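Local atomic coordinates of telomere length regulator taz1 (Schizosaccharomyces pombe, PDB entry 4ZMK), a protein that binds double-stranded telomeric DNA as a homodimer and regulates telomere length and function, this chain being its dimerization domain. Residues T16-V21 / K62-S67; T35-A40 / S48-F53. All coordinates share one frame; numbering follows the deposited sequence.

Contact 1 of 2, residues T16-V21 / K62-S67; sequences TEISEV and KSRAKS
The carbonyl oxygen of Ile18 meets the guanidinium of Arg64 at its edge and in its plane, while Ser19 O and Glu20 N lie obliquely to the group and farther off. Arg64 NH2 donates to Ile18 O over 2.8 Å in a nearly straight bond (166° at the hydrogen), although the donor stands above the carbonyl plane, 37° out of it. CG of Arg64 is anti to the backbone N (chi1 173°) and the chain runs extended to NE, a reach that carries the charged group from the helix to the loop. Beside the bond, Ile18 CB packs 4.0 Å from Arg64 NH1, which itself donates to Ile13 O and Asn15 O. Arg64 NH2 also forms a salt bridge with Glu20 OE2 of the second subunit, whose own Arg64 pairs with Glu20 of this chain. An alanine in place of Arg64 would probably leave Ile18 O, Ile13 O and Asn15 O without their guanidinium donors and Glu20 of the second subunit without its charged mate, freeing the loop to move. Nearer the C-terminus of helix 44-70, the methyl CG2 of Thr16 lies 3.6 Å from Ser67 CB and 3.5 Å from Ser67 O. The contact thus ties the loop leading into helix 20-40, where Ser19 is the N-cap, to the C-terminal part of helix 44-70, with Leu24 of the second subunit packing on Arg64.

Contact 2 of 2, residues T35-A40 / S48-F53; sequences TGLLSA and SQARDF
Leu37 faces helix 48-53 directly, its CA 6.3 Å from that of Ala50, and its side chain meets three residues there in turn. CB lies 4.2 Å from the methyl of Ala50. CG stands anti to the carbonyl carbon (chi1 -76°), and from it the branch CD1 does most of the touching. This methyl comes 3.8 Å from the backbone N of Ala50 and 4.0 Å from Gln49 CG, and it approaches Phe53 CE1 to 3.6 Å, obliquely to the ring. The side chains of Leu37 and Phe53 cross at about a right angle. Gln49 CG also lies over one face of the Phe53 ring, offset toward its rim, and the bend at chi2 (57°) takes CD away from Leu37. One residue on, Leu38 reaches Ala50 from another side: its CD2 is 3.7 Å from Ala50 CB, so the small alanine side chain touches both leucines.

The two short helical segments run nearly antiparallel, at 164°, with their axes 9.3 Å apart at the closest point, as in a helical hairpin. Helix 3-7 adds Ser4 against Phe53, and Arg51 of the second subunit packs on Leu38. Across the segments the contact is wholly apolar, with leucine methyls set against the alanine methyl, the phenylalanine ring and the Gln49 methylene; it therefore depends on close fit and not on directed bonds.

Contacts 1 and 2 flank the middle of the chain, their own centres 24 Å apart and their nearest atoms about 11 Å apart. Both join helix 20-40, or the loop leading into it, to helix 44-70. Contact 2 falls within the span that contact 1 closes: the chain passes 16-21, then 35-40, turns, and returns through 48-53 to 62-67. The two contacts therefore bracket an antiparallel helical hairpin, contact 2 near its turn and contact 1 toward its other end. Both also touch the second subunit, consistent with a dimer in which the paired helices of each chain contribute to the interface over much of their length.

Contact 1 of 2, residues T16-V21 / K62-S67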
loop_
_atom_site.group_PDB
_atom_site.type_symbol
_atom_site.label_atom_id
_atom_site.label_comp_id
_atom_site.label_asym_id
_atom_site.label_seq_id
_atom_site.Cartn_x
_atom_site.Cartn_y
_atom_site.Cartn_z
ATOM N N THR A 16 16.615 -5.330 4.601
ATOM C CA THR A 16 16.333 -5.113 6.015
ATOM C C THR A 16 17.131 -3.962 6.628
ATOM O O THR A 16 16.840 -3.535 7.748
ATOM C CB THR A 16 16.614 -6.375 6.840
ATOM O OG1 THR A 16 18.014 -6.666 6.787
ATOM C CG2 THR A 16 15.815 -7.567 6.304
ATOM N N GLU A 17 18.137 -3.463 5.914
ATOM C CA GLU A 17 18.913 -2.332 6.410
ATOM C C GLU A 17 18.076 -1.056 6.352
ATOM O O GLU A 17 18.380 -0.076 7.029
ATOM C CB GLU A 17 20.218 -2.161 5.619
ATOM C CG GLU A 17 21.273 -1.319 6.339
ATOM C CD GLU A 17 22.630 -1.333 5.647
ATOM O OE1 GLU A 17 22.739 -1.903 4.541
ATOM O OE2 GLU A 17 23.596 -0.774 6.214
ATOM N N ILE A 18 17.020 -1.086 5.541
ATOM C CA ILE A 18 16.074 0.014 5.435
ATOM C C ILE A 18 15.167 0.010 6.650
ATOM O O ILE A 18 14.542 -1.005 6.944
ATOM C CB ILE A 18 15.236 -0.102 4.165
ATOM C CG1 ILE A 18 16.116 0.128 2.946
ATOM C CG2 ILE A 18 14.108 0.899 4.170
ATOM C CD1 ILE A 18 15.354 0.115 1.666
ATOM N N SER A 19 15.105 1.127 7.368
ATOM C CA SER A 19 14.306 1.196 8.587
ATOM C C SER A 19 12.816 1.221 8.285
ATOM O O SER A 19 12.408 1.487 7.157
ATOM C CB SER A 19 14.676 2.430 9.395
ATOM O OG SER A 19 14.165 3.593 8.773
ATOM N N GLU A 20 11.998 0.965 9.299
ATOM C CA GLU A 20 10.560 0.923 9.088
ATOM C C GLU A 20 10.026 2.258 8.589
ATOM O O GLU A 20 9.206 2.284 7.684
ATOM C CB GLU A 20 9.828 0.520 10.361
ATOM C CG GLU A 20 8.363 0.216 10.112
ATOM C CD GLU A 20 7.652 -0.330 11.338
ATOM O OE1 GLU A 20 8.264 -0.353 12.422
ATOM O OE2 GLU A 20 6.474 -0.730 11.227
ATOM N N VAL A 21 10.495 3.363 9.165
ATOM C CA VAL A 21 9.996 4.684 8.778
ATOM C C VAL A 21 10.334 4.973 7.313
ATOM O O VAL A 21 9.498 5.459 6.567
ATOM C CB VAL A 21 10.557 5.814 9.707
ATOM C CG1 VAL A 21 10.449 7.188 9.054
ATOM C CG2 VAL A 21 9.834 5.812 11.038
ATOM N N LYS A 62 5.440 -8.387 0.982
ATOM C CA LYS A 62 5.512 -9.781 1.397
ATOM C C LYS A 62 6.971 -10.226 1.423
ATOM O O LYS A 62 7.400 -10.932 2.332
ATOM C CB LYS A 62 4.689 -10.671 0.462
ATOM C CG LYS A 62 3.190 -10.386 0.487
ATOM C CD LYS A 62 2.445 -11.212 -0.559
ATOM C CE LYS A 62 0.969 -10.837 -0.611
ATOM N NZ LYS A 62 0.200 -11.574 -1.651
ATOM N N SER A 63 7.732 -9.796 0.421
ATOM C CA SER A 63 9.152 -10.104 0.355
ATOM C C SER A 63 9.891 -9.443 1.516
ATOM O O SER A 63 10.751 -10.052 2.145
ATOM C CB SER A 63 9.739 -9.649 -0.979
ATOM O OG SER A 63 11.100 -10.023 -1.099
ATOM N N ARG A 64 9.549 -8.193 1.799
ATOM C CA ARG A 64 10.167 -7.498 2.918
ATOM C C ARG A 64 9.839 -8.192 4.238
ATOM O O ARG A 64 10.719 -8.428 5.050
ATOM C CB ARG A 64 9.724 -6.034 2.960
ATOM C CG ARG A 64 10.211 -5.301 4.194
ATOM C CD ARG A 64 9.869 -3.827 4.183
ATOM N NE ARG A 64 10.374 -3.204 5.393
ATOM C CZ ARG A 64 11.630 -2.802 5.547
ATOM N NH1 ARG A 64 12.504 -2.937 4.553
ATOM N NH2 ARG A 64 12.010 -2.265 6.695
ATOM N N ALA A 65 8.568 -8.527 4.442
ATOM C CA ALA A 65 8.135 -9.266 5.635
ATOM C C ALA A 65 8.912 -10.561 5.824
ATOM O O ALA A 65 9.292 -10.911 6.942
ATOM C CB ALA A 65 6.649 -9.566 5.566
ATOM N N LYS A 66 9.140 -11.278 4.731
ATOM C CA LYS A 66 9.961 -12.479 4.776
ATOM C C LYS A 66 11.394 -12.169 5.245
ATOM O O LYS A 66 11.883 -12.777 6.190
ATOM C CB LYS A 66 9.995 -13.157 3.412
ATOM C CG LYS A 66 10.849 -14.403 3.411
ATOM C CD LYS A 66 10.940 -15.060 2.054
ATOM C CE LYS A 66 11.585 -16.429 2.216
ATOM N NZ LYS A 66 11.460 -17.265 1.010
ATOM N N SER A 67 12.051 -11.213 4.591
ATOM C CA SER A 67 13.404 -10.815 4.960
ATOM C C SER A 67 13.502 -10.384 6.406
ATOM O O SER A 67 14.492 -10.674 7.071
ATOM C CB SER A 67 13.897 -9.685 4.062
ATOM O OG SER A 67 14.170 -10.166 2.763
#

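Contact 2 of 2, residues T35-A40 / S48-F53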
loop_
_atom_site.group_PDB
_atom_site.type_symbol
_atom_site.label_atom_id
_atom_site.label_comp_id
_atom_site.label_asym_id
_atom_site.label_seq_id
_atom_site.Cartn_x
_atom_site.Cartn_y
_atom_site.Cartn_z
ATOM N N THR A 35 -3.263 6.326 -6.028
ATOM C CA THR A 35 -4.358 7.275 -5.841
ATOM C C THR A 35 -4.445 8.252 -7.009
ATOM O O THR A 35 -5.527 8.543 -7.515
ATOM C CB THR A 35 -4.196 8.065 -4.532
ATOM O OG1 THR A 35 -4.161 7.153 -3.438
ATOM C CG2 THR A 35 -5.350 9.016 -4.324
ATOM N N GLY A 36 -3.296 8.748 -7.444
ATOM C CA GLY A 36 -3.252 9.687 -8.547
ATOM C C GLY A 36 -3.775 9.086 -9.832
ATOM O O GLY A 36 -4.557 9.719 -10.534
ATOM N N LEU A 37 -3.343 7.870 -10.147
ATOM C CA LEU A 37 -3.843 7.186 -11.328
ATOM C C LEU A 37 -5.361 7.068 -11.265
ATOM O O LEU A 37 -6.057 7.423 -12.211
ATOM C CB LEU A 37 -3.204 5.808 -11.478
ATOM C CG LEU A 37 -1.771 5.801 -12.001
ATOM C CD1 LEU A 37 -1.372 4.406 -12.448
ATOM C CD2 LEU A 37 -1.628 6.768 -13.147
ATOM N N LEU A 38 -5.867 6.621 -10.123
ATOM C CA LEU A 38 -7.296 6.392 -9.947
ATOM C C LEU A 38 -8.117 7.672 -9.815
ATOM O O LEU A 38 -9.335 7.618 -9.709
ATOM C CB LEU A 38 -7.527 5.512 -8.721
ATOM C CG LEU A 38 -6.801 4.185 -8.826
ATOM C CD1 LEU A 38 -6.975 3.386 -7.551
ATOM C CD2 LEU A 38 -7.328 3.434 -10.037
ATOM N N SER A 39 -7.459 8.821 -9.812
ATOM C CA SER A 39 -8.165 10.083 -9.633
ATOM C C SER A 39 -8.393 10.770 -10.960
ATOM O O SER A 39 -9.270 11.623 -11.087
ATOM C CB SER A 39 -7.383 11.013 -8.705
ATOM O OG SER A 39 -7.304 10.485 -7.394
ATOM N N ALA A 40 -7.584 10.406 -11.945
ATOM C CA ALA A 40 -7.654 11.018 -13.263
ATOM C C ALA A 40 -8.854 10.508 -14.053
ATOM O O ALA A 40 -9.735 11.277 -14.431
ATOM C CB ALA A 40 -6.365 10.756 -14.032
ATOM N N SER A 48 -5.638 -0.718 -15.224
ATOM C CA SER A 48 -4.745 -1.871 -15.276
ATOM C C SER A 48 -3.337 -1.520 -14.774
ATOM O O SER A 48 -2.651 -2.358 -14.190
ATOM C CB SER A 48 -4.684 -2.424 -16.702
ATOM O OG SER A 48 -3.764 -3.496 -16.804
ATOM N N GLN A 49 -2.914 -0.280 -14.986
ATOM C CA GLN A 49 -1.598 0.138 -14.547
ATOM C C GLN A 49 -1.597 0.282 -13.026
ATOM O O GLN A 49 -0.645 -0.124 -12.363
ATOM C CB GLN A 49 -1.184 1.440 -15.225
ATOM C CG GLN A 49 0.264 1.831 -14.983
ATOM C CD GLN A 49 1.241 0.753 -15.422
ATOM O OE1 GLN A 49 1.427 0.515 -16.612
ATOM N NE2 GLN A 49 1.866 0.094 -14.457
ATOM N N ALA A 50 -2.672 0.853 -12.487
ATOM C CA ALA A 50 -2.861 0.993 -11.041
ATOM C C ALA A 50 -2.899 -0.377 -10.353
ATOM O O ALA A 50 -2.354 -0.547 -9.259
ATOM C CB ALA A 50 -4.141 1.781 -10.744
ATOM N N ARG A 51 -3.546 -1.344 -11.005
ATOM C CA ARG A 51 -3.577 -2.713 -10.512
ATOM C C ARG A 51 -2.179 -3.345 -10.520
ATOM O O ARG A 51 -1.828 -4.083 -9.606
ATOM C CB ARG A 51 -4.543 -3.552 -11.343
ATOM C CG ARG A 51 -4.618 -4.998 -10.919
ATOM C CD ARG A 51 -5.321 -5.843 -11.971
ATOM N NE ARG A 51 -4.869 -5.522 -13.323
ATOM C CZ ARG A 51 -3.704 -5.905 -13.829
ATOM N NH1 ARG A 51 -2.869 -6.627 -13.091
ATOM N NH2 ARG A 51 -3.371 -5.566 -15.067
ATOM N N ASP A 52 -1.380 -3.058 -11.547
ATOM C CA ASP A 52 0.005 -3.531 -11.564
ATOM C C ASP A 52 0.795 -2.908 -10.422
ATOM O O ASP A 52 1.569 -3.588 -9.756
ATOM C CB ASP A 52 0.701 -3.216 -12.896
ATOM C CG ASP A 52 0.201 -4.084 -14.042
ATOM O OD1 ASP A 52 -0.567 -5.036 -13.794
ATOM O OD2 ASP A 52 0.586 -3.824 -15.198
ATOM N N PHE A 53 0.620 -1.606 -10.214
ATOM C CA PHE A 53 1.272 -0.916 -9.102
ATOM C C PHE A 53 0.928 -1.570 -7.753
ATOM O O PHE A 53 1.809 -1.870 -6.952
ATOM C CB PHE A 53 0.872 0.571 -9.060
ATOM C CG PHE A 53 1.554 1.428 -10.096
ATOM C CD1 PHE A 53 1.222 2.766 -10.227
ATOM C CD2 PHE A 53 2.521 0.903 -10.932
ATOM C CE1 PHE A 53 1.840 3.563 -11.178
ATOM C CE2 PHE A 53 3.147 1.699 -11.886
ATOM C CZ PHE A 53 2.805 3.027 -12.012
#